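Local atomic coordinates of cytolethal distending toxin protein B (Haemophilus ducreyi, PDB entry 1SR4), a protein that is the DNase I-like subunit of a bacterial genotoxin and probably damages host DNA as a nuclease, leading to cell-cycle arrest and apoptosis. Residues Ile202-Pro207 against Gly212-Tyr217; His138-Ala141 against Ser145-Val148; Glu108-His113 against Pro165-Tyr170; Arg122-Ile127 against Val148-Asn153; Tyr69-Gly74 against Asn80-Tyr85. All coordinates share one frame; numbering follows the deposited sequence.

Interaction 1: Ile202-Pro207 against Gly212-Tyr217; sequences IAPTEP and GNILDY
Ala203 and Tyr217 meet through their first side-chain carbons, Ala203 CB lying 3.3 Å from Tyr217 CB, and the methyl also reaches back to the root of the ring. Tyr217 has chi1 of 47°, which sets CG between its own backbone N and carbonyl carbon and swings the ring off to the side, its far end leaving the contact. There the hydroxyl is bonded to the backbone O of Arg180 and the ring stacks on Phe178. The other apolar meetings belong to Pro204, whose CD sits 4.0 Å from Tyr217 CB and 4.2 Å from Ile214 CG2; the proline and tyrosine side chains cross at about a right angle.

Much of the remaining contact is carbon against backbone oxygen. Ile214 spreads its branches along the opposite chain: CG2 lies 3.7 Å from Pro204 O, CG1 lies 3.5 Å from Glu206 O, and CD1 rests against the carbonyl of Thr205. Further on, Pro207 CG comes within 3.3 Å of Gly212 O. No hydrogen bond joins the two segments, and the buried Gly212 O and Asp216 O have no partner in the model.

The two chains run roughly antiparallel, 160° apart end to end, as the loop that follows strand 200-202 turns back into strand 216-221. At the loop, Thr205 bonds to Glu108 of the toxin's subunit A, and Pro158 of protein C packs on Pro207 and Ile214. Pro182 of helix 182-189 touches Ala203, Ile214 and Tyr217, while Ile202 and Pro204 pack on strands 235-239 and 255-259 of the other sheet.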
# COMPACT_ATOMS: atom_id res chain seq x y z
N ILE B 202 3.60 -16.52 -11.79
CA ILE B 202 2.83 -16.51 -10.55
C ILE B 202 2.07 -15.19 -10.53
O ILE B 202 2.68 -14.11 -10.47
CB ILE B 202 3.74 -16.60 -9.28
CG1 ILE B 202 4.44 -17.96 -9.20
CG2 ILE B 202 2.90 -16.50 -8.02
CD1 ILE B 202 5.63 -18.10 -10.09
N ALA B 203 0.74 -15.27 -10.58
CA ALA B 203 -0.10 -14.07 -10.63
C ALA B 203 -1.44 -14.16 -9.90
O ALA B 203 -1.99 -15.23 -9.73
CB ALA B 203 -0.36 -13.70 -12.10
N PRO B 204 -1.97 -13.02 -9.45
CA PRO B 204 -3.27 -13.05 -8.76
C PRO B 204 -4.32 -13.37 -9.81
O PRO B 204 -4.04 -13.33 -11.00
CB PRO B 204 -3.48 -11.61 -8.28
CG PRO B 204 -2.13 -10.92 -8.48
CD PRO B 204 -1.47 -11.64 -9.62
N THR B 205 -5.54 -13.68 -9.37
CA THR B 205 -6.65 -13.90 -10.29
C THR B 205 -7.59 -12.71 -10.07
O THR B 205 -8.66 -12.63 -10.66
CB THR B 205 -7.44 -15.20 -9.99
OG1 THR B 205 -7.87 -15.19 -8.62
CG2 THR B 205 -6.59 -16.43 -10.28
N GLU B 206 -7.20 -11.82 -9.16
CA GLU B 206 -7.97 -10.61 -8.90
C GLU B 206 -7.28 -9.46 -9.65
O GLU B 206 -6.08 -9.48 -9.84
CB GLU B 206 -7.99 -10.26 -7.42
CG GLU B 206 -8.72 -11.23 -6.52
CD GLU B 206 -8.91 -10.65 -5.13
OE1 GLU B 206 -8.04 -10.87 -4.26
OE2 GLU B 206 -9.92 -9.96 -4.92
N PRO B 207 -8.04 -8.45 -10.06
CA PRO B 207 -7.50 -7.29 -10.78
C PRO B 207 -6.34 -6.62 -10.01
O PRO B 207 -6.34 -6.60 -8.77
CB PRO B 207 -8.71 -6.36 -10.90
CG PRO B 207 -9.87 -7.33 -10.98
CD PRO B 207 -9.51 -8.37 -9.94
N GLY B 212 -9.56 -3.20 -14.18
CA GLY B 212 -10.09 -4.54 -13.97
C GLY B 212 -9.07 -5.57 -14.46
O GLY B 212 -9.20 -6.77 -14.18
N ASN B 213 -8.05 -5.12 -15.18
CA ASN B 213 -7.02 -6.04 -15.70
C ASN B 213 -5.99 -6.54 -14.69
O ASN B 213 -5.74 -5.91 -13.66
CB ASN B 213 -6.26 -5.38 -16.86
CG ASN B 213 -7.14 -5.20 -18.10
OD1 ASN B 213 -7.78 -6.15 -18.54
ND2 ASN B 213 -7.15 -4.00 -18.66
N ILE B 214 -5.39 -7.69 -14.99
CA ILE B 214 -4.34 -8.27 -14.16
C ILE B 214 -3.05 -7.96 -14.94
O ILE B 214 -2.74 -8.62 -15.94
CB ILE B 214 -4.53 -9.81 -13.98
CG1 ILE B 214 -5.88 -10.10 -13.30
CG2 ILE B 214 -3.40 -10.37 -13.11
CD1 ILE B 214 -6.33 -11.54 -13.39
N LEU B 215 -2.32 -6.95 -14.48
CA LEU B 215 -1.10 -6.49 -15.16
C LEU B 215 0.19 -6.63 -14.36
O LEU B 215 1.29 -6.59 -14.93
CB LEU B 215 -1.27 -5.01 -15.52
CG LEU B 215 -2.55 -4.59 -16.27
CD1 LEU B 215 -2.64 -3.06 -16.30
CD2 LEU B 215 -2.55 -5.18 -17.70
N ASP B 216 0.06 -6.81 -13.05
CA ASP B 216 1.21 -6.89 -12.15
C ASP B 216 1.36 -8.26 -11.53
O ASP B 216 0.49 -8.72 -10.79
CB ASP B 216 1.03 -5.84 -11.06
CG ASP B 216 0.80 -4.45 -11.64
OD1 ASP B 216 1.80 -3.82 -12.07
OD2 ASP B 216 -0.37 -4.00 -11.67
N TYR B 217 2.48 -8.91 -11.82
CA TYR B 217 2.71 -10.23 -11.28
C TYR B 217 4.18 -10.60 -11.43
O TYR B 217 5.04 -9.72 -11.57
CB TYR B 217 1.80 -11.27 -11.97
CG TYR B 217 1.75 -11.17 -13.48
CD1 TYR B 217 2.60 -11.94 -14.28
CD2 TYR B 217 0.84 -10.33 -14.12
CE1 TYR B 217 2.55 -11.87 -15.69
CE2 TYR B 217 0.77 -10.25 -15.52
CZ TYR B 217 1.63 -11.01 -16.30
OH TYR B 217 1.59 -10.91 -17.67

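Interaction 2: His138-Ala141 against Ser145-Val148; sequences HALA and SDAV
Leu140 and Asp146 face each other where the chain leaves strand 132-138 and, after a short loop, enters helix 147-159. The backbones keep some distance: Ala139 and Ala147 have their CA atoms 6.1 Å apart, and those of Leu140 and Ser145 are separated by 6.3 Å. What spans the gap is the carboxylate of Asp146. Its OD1 accepts the backbone N-H of Leu140 at 3.0 Å in a nearly straight bond, 169° at the hydrogen, with the donor on the syn side of the oxygen and 28° out of the carboxylate plane.

The carboxylate of Asp146, close to where the helix begins, thus ties down the connecting loop, in the link from a strand of the six-stranded sheet of this DNase I-like fold to the helix packed on that sheet. Asp146 CG stands between its own backbone N and carbonyl carbon (chi1 56°), a torsion that directs the carboxylate across to the loop.

Carbon atoms also touch the accepting oxygen. Ala139 CB lies 3.4 Å from Asp146 OD1, and Leu140 CG is 3.6 Å from the same atom, Asp146 OD1. Leu140 also passes its CD1 beside Ser145 OG, at 3.8 Å. The second carboxylate oxygen works through water 1, which donates to Asp146 OD2 at 2.6 Å and to His138 O at 2.9 Å, so one oxygen holds the loop at Leu140 and the other, through the water, the end of the strand at His138. Asp11 of protein C bonds to Ala141 N and packs on Leu140.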
# COMPACT_ATOMS: atom_id res chain seq x y z
N HIS B 138 8.96 -3.07 -16.14
CA HIS B 138 7.83 -2.25 -16.53
C HIS B 138 7.78 -2.36 -18.04
O HIS B 138 8.43 -1.59 -18.76
CB HIS B 138 8.03 -0.79 -16.10
CG HIS B 138 6.85 0.08 -16.41
ND1 HIS B 138 6.80 1.42 -16.07
CD2 HIS B 138 5.69 -0.19 -17.04
CE1 HIS B 138 5.65 1.92 -16.47
NE2 HIS B 138 4.95 0.97 -17.07
N ALA B 139 7.03 -3.34 -18.54
CA ALA B 139 6.93 -3.57 -19.99
C ALA B 139 6.11 -2.48 -20.68
O ALA B 139 5.39 -1.70 -20.03
CB ALA B 139 6.31 -4.95 -20.26
N LEU B 140 6.22 -2.44 -22.01
CA LEU B 140 5.52 -1.45 -22.81
C LEU B 140 4.00 -1.51 -22.66
O LEU B 140 3.42 -2.60 -22.61
CB LEU B 140 5.92 -1.60 -24.29
CG LEU B 140 7.40 -1.31 -24.59
CD1 LEU B 140 7.84 -1.92 -25.93
CD2 LEU B 140 7.62 0.21 -24.59
N ALA B 141 3.38 -0.34 -22.61
CA ALA B 141 1.93 -0.20 -22.46
C ALA B 141 1.13 -0.97 -23.49
O ALA B 141 0.06 -1.51 -23.19
CB ALA B 141 1.55 1.28 -22.52
N SER B 145 4.75 -5.90 -25.34
CA SER B 145 5.35 -6.62 -26.46
C SER B 145 6.82 -6.98 -26.31
O SER B 145 7.31 -7.89 -26.98
CB SER B 145 5.15 -5.82 -27.75
OG SER B 145 5.91 -4.61 -27.70
N ASP B 146 7.51 -6.26 -25.43
CA ASP B 146 8.93 -6.49 -25.18
C ASP B 146 9.17 -7.57 -24.13
O ASP B 146 10.32 -7.98 -23.92
CB ASP B 146 9.57 -5.17 -24.70
CG ASP B 146 8.87 -4.58 -23.46
OD1 ASP B 146 7.63 -4.66 -23.36
OD2 ASP B 146 9.56 -4.01 -22.60
N ALA B 147 8.11 -8.04 -23.49
CA ALA B 147 8.24 -9.02 -22.41
C ALA B 147 8.88 -10.37 -22.70
O ALA B 147 9.67 -10.88 -21.90
CB ALA B 147 6.87 -9.22 -21.76
N VAL B 148 8.55 -10.98 -23.83
CA VAL B 148 9.12 -12.28 -24.13
C VAL B 148 10.63 -12.25 -24.32
O VAL B 148 11.34 -13.09 -23.75
CB VAL B 148 8.43 -12.92 -25.37
CG1 VAL B 148 9.25 -14.12 -25.86
CG2 VAL B 148 7.02 -13.37 -25.00
O HOH W 1 9.44 -1.64 -21.53

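Interaction 3: Glu108-His113 against Pro165-Tyr170; sequences EAFIVH and PERRVY
Arg167 meets Phe110 at the edge of the six-stranded sheet of this DNase I-like fold, where the 3-10 turn 165-167, between helix 147-159 and strand 171-175, faces the outermost strand 108-112. The backbones are far apart, with 12.1 Å between Glu108 CA and Arg167 CA, and the arginine covers the distance.

From CB, Arg167 sets out with CG anti to its carbonyl carbon (chi1 -66°) and then runs extended from CG to NE. Its root lies by Tyr170, Arg167 CA being over one face of that ring. At NE the chain reaches Phe110 CE1, 4.0 Å away, and CZ comes closer, 3.8 Å from the same carbon. NH2 makes the nearest approach, 3.6 Å from Phe110 CE1. The rim of the ring points at one face of the guanidinium, the two planes standing 78° apart, so the arginine lies at the phenylalanine's edge. NH1 turns the other way to bond with Thr157 O on the helix.

Charge adds a looser link, since Glu108 OE2 is near NH2 but beyond salt-bridge distance. The firmer ionic partner of Glu108 is Arg128, in the next strand. Phe110 itself packs edge-to-face with Phe158 of the helix.

Water 2 joins the two segments by another path: it donates to Glu108 OE1 at 2.8 Å and pairs with Tyr170 OH at 3.2 Å, near the plane of the tyrosine ring.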
# COMPACT_ATOMS: atom_id res chain seq x y z
N GLU B 108 25.18 -7.76 -5.79
CA GLU B 108 25.48 -7.37 -7.16
C GLU B 108 24.21 -6.89 -7.84
O GLU B 108 23.10 -7.22 -7.41
CB GLU B 108 26.06 -8.61 -7.85
CG GLU B 108 26.29 -8.56 -9.34
CD GLU B 108 26.82 -9.89 -9.86
OE1 GLU B 108 26.57 -10.94 -9.21
OE2 GLU B 108 27.47 -9.91 -10.91
N ALA B 109 24.35 -6.08 -8.89
CA ALA B 109 23.20 -5.59 -9.62
C ALA B 109 23.32 -6.11 -11.05
O ALA B 109 24.43 -6.44 -11.49
CB ALA B 109 23.15 -4.08 -9.62
N PHE B 110 22.19 -6.19 -11.74
CA PHE B 110 22.12 -6.67 -13.12
C PHE B 110 21.14 -5.81 -13.90
O PHE B 110 20.08 -5.47 -13.39
CB PHE B 110 21.54 -8.09 -13.18
CG PHE B 110 22.45 -9.16 -12.65
CD1 PHE B 110 23.39 -9.76 -13.48
CD2 PHE B 110 22.32 -9.62 -11.35
CE1 PHE B 110 24.20 -10.82 -13.01
CE2 PHE B 110 23.12 -10.67 -10.87
CZ PHE B 110 24.05 -11.27 -11.71
N ILE B 111 21.50 -5.44 -15.13
CA ILE B 111 20.60 -4.69 -15.99
C ILE B 111 20.51 -5.56 -17.25
O ILE B 111 21.53 -5.91 -17.84
CB ILE B 111 21.16 -3.29 -16.39
CG1 ILE B 111 21.07 -2.32 -15.21
CG2 ILE B 111 20.36 -2.73 -17.54
CD1 ILE B 111 22.16 -2.48 -14.19
N VAL B 112 19.30 -5.94 -17.64
CA VAL B 112 19.12 -6.77 -18.82
C VAL B 112 18.13 -6.12 -19.78
O VAL B 112 17.00 -5.78 -19.39
CB VAL B 112 18.64 -8.18 -18.45
CG1 VAL B 112 18.55 -9.06 -19.70
CG2 VAL B 112 19.60 -8.80 -17.46
N HIS B 113 18.55 -5.93 -21.03
CA HIS B 113 17.70 -5.33 -22.04
C HIS B 113 16.92 -6.38 -22.81
O HIS B 113 17.30 -7.55 -22.82
CB HIS B 113 18.54 -4.52 -23.04
CG HIS B 113 19.19 -3.31 -22.43
ND1 HIS B 113 20.39 -3.37 -21.75
CD2 HIS B 113 18.78 -2.03 -22.36
CE1 HIS B 113 20.68 -2.17 -21.28
NE2 HIS B 113 19.72 -1.34 -21.64
N PRO B 165 29.66 -19.79 -14.57
CA PRO B 165 29.55 -21.08 -13.88
C PRO B 165 28.72 -20.97 -12.61
O PRO B 165 27.81 -21.76 -12.38
CB PRO B 165 31.00 -21.45 -13.59
CG PRO B 165 31.72 -20.85 -14.75
CD PRO B 165 31.07 -19.49 -14.87
N GLU B 166 29.03 -19.96 -11.80
CA GLU B 166 28.33 -19.73 -10.55
C GLU B 166 26.87 -19.32 -10.72
O GLU B 166 26.06 -19.48 -9.81
CB GLU B 166 29.09 -18.69 -9.71
CG GLU B 166 29.68 -17.51 -10.49
CD GLU B 166 30.97 -17.85 -11.26
OE1 GLU B 166 31.88 -18.47 -10.66
OE2 GLU B 166 31.07 -17.49 -12.45
N ARG B 167 26.52 -18.80 -11.89
CA ARG B 167 25.15 -18.39 -12.15
C ARG B 167 24.20 -19.55 -12.40
O ARG B 167 22.98 -19.37 -12.33
CB ARG B 167 25.12 -17.43 -13.33
CG ARG B 167 25.81 -16.12 -13.08
CD ARG B 167 25.67 -15.24 -14.29
NE ARG B 167 26.36 -13.96 -14.14
CZ ARG B 167 26.45 -13.07 -15.12
NH1 ARG B 167 25.90 -13.32 -16.30
NH2 ARG B 167 27.11 -11.93 -14.91
N ARG B 168 24.74 -20.72 -12.70
CA ARG B 168 23.91 -21.89 -12.98
C ARG B 168 23.11 -22.38 -11.77
O ARG B 168 22.18 -23.18 -11.91
CB ARG B 168 24.77 -23.03 -13.55
CG ARG B 168 25.54 -22.62 -14.81
CD ARG B 168 26.16 -23.80 -15.59
NE ARG B 168 26.92 -24.73 -14.75
CZ ARG B 168 28.06 -25.32 -15.11
NH1 ARG B 168 28.59 -25.08 -16.31
NH2 ARG B 168 28.66 -26.17 -14.28
N VAL B 169 23.46 -21.92 -10.58
CA VAL B 169 22.71 -22.34 -9.40
C VAL B 169 21.82 -21.19 -8.89
O VAL B 169 21.19 -21.31 -7.84
CB VAL B 169 23.65 -22.78 -8.26
CG1 VAL B 169 24.47 -23.99 -8.71
CG2 VAL B 169 24.55 -21.63 -7.84
N TYR B 170 21.77 -20.09 -9.63
CA TYR B 170 20.97 -18.95 -9.19
C TYR B 170 19.49 -19.09 -9.49
O TYR B 170 19.10 -19.55 -10.57
CB TYR B 170 21.44 -17.65 -9.85
CG TYR B 170 22.78 -17.10 -9.41
CD1 TYR B 170 23.52 -17.69 -8.38
CD2 TYR B 170 23.31 -15.97 -10.03
CE1 TYR B 170 24.75 -17.15 -7.98
CE2 TYR B 170 24.52 -15.43 -9.65
CZ TYR B 170 25.23 -16.02 -8.63
OH TYR B 170 26.41 -15.44 -8.24
O HOH W 2 27.36 -13.35 -10.51

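Interaction 4: Arg122-Ile127 against Val148-Asn153; sequences RPAVGI and VSLIRN
Leu150 is the helix residue that meets strand 124-129 here, and its conformation decides how. With CG anti to the backbone N (chi1 -174°) and chi2 of 59°, the side chain projects from the helix toward the sheet and presents both methyls to Ala124. CD1 makes the closer approach: it lies 3.8 Å from Ala124 N and 4.0 Å from Ala124 CB. CD2 touches the same methyl, 4.2 Å from Ala124 CB, and also lies 4.4 Å from Arg122 O. The small alanine, whose CB faces the helix, thus sits before the forked end of the leucine.

Arg122 takes another course. Its chain bends at chi3 and chi4 (both -78°) and carries the guanidinium away from the helix, to a hydrogen bond from NE to His138 O, a weaker one to Ala139 O and a salt bridge with Asp11 of protein C.

All the touching residues are buried. Val137 of strand 132-138 touches both Ala124 and Leu150, and Phe135 adds to the packing on Ala124. Helix 147-159 therefore lies against one face of the six-stranded sheet, with helix 182-189 alongside it, touching Val148 and Ile151; on the opposite face, Val125 and Ile127 pack on strand 98-102 of the other sheet.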
# COMPACT_ATOMS: atom_id res chain seq x y z
N ARG B 122 11.98 -0.39 -21.67
CA ARG B 122 12.77 -0.26 -20.44
C ARG B 122 13.41 -1.60 -20.07
O ARG B 122 12.79 -2.67 -20.21
CB ARG B 122 11.85 0.20 -19.30
CG ARG B 122 11.22 1.58 -19.52
CD ARG B 122 10.03 1.78 -18.58
NE ARG B 122 8.82 1.08 -19.03
CZ ARG B 122 8.02 1.52 -20.01
NH1 ARG B 122 8.29 2.65 -20.65
NH2 ARG B 122 6.93 0.83 -20.33
N PRO B 123 14.66 -1.57 -19.59
CA PRO B 123 15.34 -2.81 -19.22
C PRO B 123 14.88 -3.36 -17.88
O PRO B 123 14.23 -2.66 -17.09
CB PRO B 123 16.81 -2.39 -19.17
CG PRO B 123 16.71 -0.99 -18.58
CD PRO B 123 15.55 -0.40 -19.38
N ALA B 124 15.20 -4.61 -17.61
CA ALA B 124 14.86 -5.19 -16.32
C ALA B 124 16.04 -4.76 -15.45
O ALA B 124 17.20 -4.78 -15.90
CB ALA B 124 14.78 -6.71 -16.41
N VAL B 125 15.77 -4.34 -14.21
CA VAL B 125 16.82 -3.92 -13.29
C VAL B 125 16.70 -4.85 -12.09
O VAL B 125 15.60 -5.07 -11.58
CB VAL B 125 16.62 -2.45 -12.86
CG1 VAL B 125 17.70 -2.03 -11.85
CG2 VAL B 125 16.68 -1.55 -14.09
N GLY B 126 17.81 -5.43 -11.65
CA GLY B 126 17.72 -6.36 -10.54
C GLY B 126 18.90 -6.43 -9.60
O GLY B 126 19.99 -5.90 -9.87
N ILE B 127 18.68 -7.10 -8.47
CA ILE B 127 19.72 -7.27 -7.49
C ILE B 127 19.81 -8.72 -7.04
O ILE B 127 18.80 -9.45 -6.96
CB ILE B 127 19.49 -6.39 -6.23
CG1 ILE B 127 18.14 -6.76 -5.60
CG2 ILE B 127 19.57 -4.92 -6.60
CD1 ILE B 127 17.85 -6.06 -4.27
N VAL B 148 8.55 -10.98 -23.83
CA VAL B 148 9.12 -12.28 -24.13
C VAL B 148 10.63 -12.25 -24.32
O VAL B 148 11.34 -13.09 -23.75
CB VAL B 148 8.43 -12.92 -25.37
CG1 VAL B 148 9.25 -14.12 -25.86
CG2 VAL B 148 7.02 -13.37 -25.00
N SER B 149 11.14 -11.30 -25.11
CA SER B 149 12.59 -11.23 -25.31
C SER B 149 13.29 -10.77 -24.03
O SER B 149 14.45 -11.13 -23.79
CB SER B 149 12.97 -10.31 -26.50
OG SER B 149 12.65 -8.96 -26.29
N LEU B 150 12.60 -10.00 -23.20
CA LEU B 150 13.19 -9.56 -21.93
C LEU B 150 13.40 -10.80 -21.04
O LEU B 150 14.48 -11.00 -20.50
CB LEU B 150 12.28 -8.55 -21.22
CG LEU B 150 12.84 -7.89 -19.96
CD1 LEU B 150 14.13 -7.15 -20.29
CD2 LEU B 150 11.82 -6.91 -19.37
N ILE B 151 12.37 -11.63 -20.92
CA ILE B 151 12.45 -12.85 -20.12
C ILE B 151 13.52 -13.79 -20.70
O ILE B 151 14.34 -14.35 -19.96
CB ILE B 151 11.07 -13.59 -20.10
CG1 ILE B 151 9.98 -12.69 -19.50
CG2 ILE B 151 11.19 -14.91 -19.31
CD1 ILE B 151 10.34 -12.13 -18.16
N ARG B 152 13.52 -13.97 -22.02
CA ARG B 152 14.52 -14.82 -22.67
C ARG B 152 15.94 -14.33 -22.39
O ARG B 152 16.83 -15.13 -22.08
CB ARG B 152 14.27 -14.89 -24.18
CG ARG B 152 15.39 -15.62 -24.95
CD ARG B 152 15.12 -15.68 -26.45
NE ARG B 152 14.80 -14.37 -27.01
CZ ARG B 152 15.63 -13.33 -27.01
NH1 ARG B 152 16.85 -13.46 -26.50
NH2 ARG B 152 15.25 -12.17 -27.52
N ASN B 153 16.17 -13.02 -22.50
CA ASN B 153 17.52 -12.51 -22.26
C ASN B 153 17.93 -12.72 -20.80
O ASN B 153 19.10 -12.97 -20.50
CB ASN B 153 17.64 -11.04 -22.64
CG ASN B 153 17.66 -10.83 -24.15
OD1 ASN B 153 17.83 -11.78 -24.91
ND2 ASN B 153 17.51 -9.59 -24.59

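Interaction 5: Tyr69-Gly74 against Asn80-Tyr85; sequences YTWNLG and NMVYIY
Strands 69-72 and 81-85 pair antiparallel, with Tyr69-Ile84 and Trp71-Val82 as hydrogen-bonded pairs, each exchanging two N-H...O bonds, and Thr70-Tyr83 and Asn72-Met81 as non-hydrogen-bonded ones.

On one face, Trp71 has CG anti to the backbone N (chi1 177°), which lays its side chain beside Val82, CE3 being 3.9 Å from Val82 CG2. Ile84 CD1 closes on Trp71 CB at 3.8 Å, and Leu73 turns its CD1 to Val82 CG1 while its CD2 lies over one face of the indole, toward its rim. Helix 20-31 covers this tryptophan.

The other face carries Thr70, Asn72, Met81 and Tyr83. Met81, bent at chi2 and chi3, curls back over the neighbouring strand: SD lies 3.6 Å from Asn72 CB, and CE reaches Thr70 CB at 3.7 Å. Thr70 and Tyr83 lie side by side, pointing the same way, with Thr70 CG2 near the ring's CD1 and CE1.

Asn72 OD1 is gripped by two backbone N-H groups from opposite faces of its amide plane, Asn80 N at 2.9 Å and Gly74 N at 2.8 Å. The bond to Gly74 makes an Asx turn, and the bond to Asn80 ties that turn to the returning strand. Water 3 bridges Leu73 O and Asn80 ND2, while Asn80 OD1 accepts from Arg103.

This is a beta hairpin in which the Leu73 N to Asn80 O bond carries the pairing beyond the last bridge and an Asx turn at Asn72 begins the connecting loop, near one edge of the eight-stranded sheet of the DNase I-like fold, between strands 53-54 and 98-102.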
# COMPACT_ATOMS: atom_id res chain seq x y z
N TYR B 69 20.92 3.76 -2.38
CA TYR B 69 20.55 4.73 -1.36
C TYR B 69 20.12 3.98 -0.11
O TYR B 69 19.83 2.78 -0.17
CB TYR B 69 19.33 5.57 -1.80
CG TYR B 69 19.58 6.54 -2.93
CD1 TYR B 69 19.68 7.92 -2.68
CD2 TYR B 69 19.73 6.09 -4.23
CE1 TYR B 69 19.91 8.82 -3.73
CE2 TYR B 69 19.95 6.98 -5.28
CZ TYR B 69 20.05 8.34 -5.02
OH TYR B 69 20.30 9.20 -6.07
N THR B 70 20.08 4.69 1.02
CA THR B 70 19.54 4.12 2.24
C THR B 70 18.39 5.08 2.60
O THR B 70 18.42 6.28 2.26
CB THR B 70 20.55 4.06 3.43
OG1 THR B 70 21.04 5.37 3.73
CG2 THR B 70 21.71 3.10 3.11
N TRP B 71 17.38 4.55 3.25
CA TRP B 71 16.22 5.34 3.61
C TRP B 71 15.75 4.84 4.96
O TRP B 71 15.58 3.64 5.16
CB TRP B 71 15.13 5.13 2.55
CG TRP B 71 13.84 5.84 2.81
CD1 TRP B 71 13.67 7.07 3.36
CD2 TRP B 71 12.54 5.36 2.46
NE1 TRP B 71 12.34 7.40 3.38
CE2 TRP B 71 11.62 6.37 2.83
CE3 TRP B 71 12.06 4.19 1.87
CZ2 TRP B 71 10.24 6.24 2.63
CZ3 TRP B 71 10.68 4.06 1.66
CH2 TRP B 71 9.79 5.08 2.04
N ASN B 72 15.57 5.77 5.90
CA ASN B 72 15.17 5.41 7.25
C ASN B 72 13.66 5.49 7.43
O ASN B 72 13.08 6.57 7.42
CB ASN B 72 15.86 6.34 8.26
CG ASN B 72 15.57 5.96 9.70
OD1 ASN B 72 14.93 4.93 9.96
ND2 ASN B 72 16.04 6.78 10.64
N LEU B 73 13.02 4.33 7.59
CA LEU B 73 11.57 4.27 7.78
C LEU B 73 11.19 4.58 9.23
O LEU B 73 10.01 4.73 9.56
CB LEU B 73 11.05 2.87 7.41
CG LEU B 73 11.32 2.36 5.99
CD1 LEU B 73 10.98 0.87 5.91
CD2 LEU B 73 10.50 3.16 4.98
N GLY B 74 12.19 4.65 10.09
CA GLY B 74 11.94 4.97 11.48
C GLY B 74 12.45 6.36 11.81
O GLY B 74 12.67 7.19 10.92
N ASN B 80 15.09 2.28 11.14
CA ASN B 80 14.51 1.08 10.56
C ASN B 80 14.89 1.28 9.09
O ASN B 80 14.11 1.79 8.29
CB ASN B 80 13.00 1.10 10.77
CG ASN B 80 12.30 -0.06 10.11
OD1 ASN B 80 12.92 -1.04 9.69
ND2 ASN B 80 10.98 0.03 10.02
N MET B 81 16.11 0.86 8.77
CA MET B 81 16.69 1.06 7.45
C MET B 81 16.44 0.08 6.34
O MET B 81 16.38 -1.13 6.56
CB MET B 81 18.22 1.16 7.58
CG MET B 81 18.74 2.04 8.68
SD MET B 81 18.32 3.75 8.42
CE MET B 81 18.85 3.99 6.70
N VAL B 82 16.32 0.61 5.13
CA VAL B 82 16.20 -0.21 3.93
C VAL B 82 17.12 0.40 2.88
O VAL B 82 17.45 1.60 2.96
CB VAL B 82 14.77 -0.27 3.34
CG1 VAL B 82 13.84 -1.06 4.29
CG2 VAL B 82 14.24 1.13 3.06
N TYR B 83 17.54 -0.41 1.93
CA TYR B 83 18.36 0.07 0.84
C TYR B 83 17.41 0.30 -0.33
O TYR B 83 16.38 -0.36 -0.43
CB TYR B 83 19.37 -1.00 0.41
CG TYR B 83 20.50 -1.22 1.38
CD1 TYR B 83 21.64 -0.41 1.35
CD2 TYR B 83 20.43 -2.24 2.33
CE1 TYR B 83 22.69 -0.62 2.24
CE2 TYR B 83 21.48 -2.45 3.24
CZ TYR B 83 22.59 -1.64 3.19
OH TYR B 83 23.60 -1.84 4.11
N ILE B 84 17.74 1.26 -1.19
CA ILE B 84 16.93 1.46 -2.39
C ILE B 84 17.88 1.47 -3.58
O ILE B 84 18.84 2.24 -3.58
CB ILE B 84 16.16 2.81 -2.44
CG1 ILE B 84 15.24 2.97 -1.22
CG2 ILE B 84 15.30 2.84 -3.74
CD1 ILE B 84 14.51 4.35 -1.16
N TYR B 85 17.63 0.62 -4.58
CA TYR B 85 18.44 0.59 -5.80
C TYR B 85 17.55 1.30 -6.82
O TYR B 85 16.45 0.86 -7.14
CB TYR B 85 18.76 -0.85 -6.17
CG TYR B 85 19.66 -1.45 -5.12
CD1 TYR B 85 21.04 -1.19 -5.14
CD2 TYR B 85 19.13 -2.15 -4.03
CE1 TYR B 85 21.86 -1.59 -4.09
CE2 TYR B 85 19.95 -2.56 -2.98
CZ TYR B 85 21.32 -2.27 -3.01
OH TYR B 85 22.13 -2.61 -1.93
O HOH W 3 9.13 2.39 10.79

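In the fold
Along the chain interaction 5 comes first, then interaction 3, whose two segments enclose interactions 4 and 2, and interaction 1 comes last. Interactions 1, 3 and 4 reach the six-stranded sheet; interaction 5 belongs to the eight-stranded one. Interactions 2 and 4 share Val148 and helix 147-159, with centres about 9 Å apart, and touch through Arg122. Interactions 3 and 4, about 11 Å between centres, join through neighbouring strands 108-112 and 124-129. The centres of interactions 5 and 1 are about 28 Å apart, on opposite sides of the chain's centre. Tyr85 touches Ile127 of interaction 4, between the two sheets. Together the contacts probably help hold the two-sheet core and, in interactions 1, 2 and 4, the face meeting protein C.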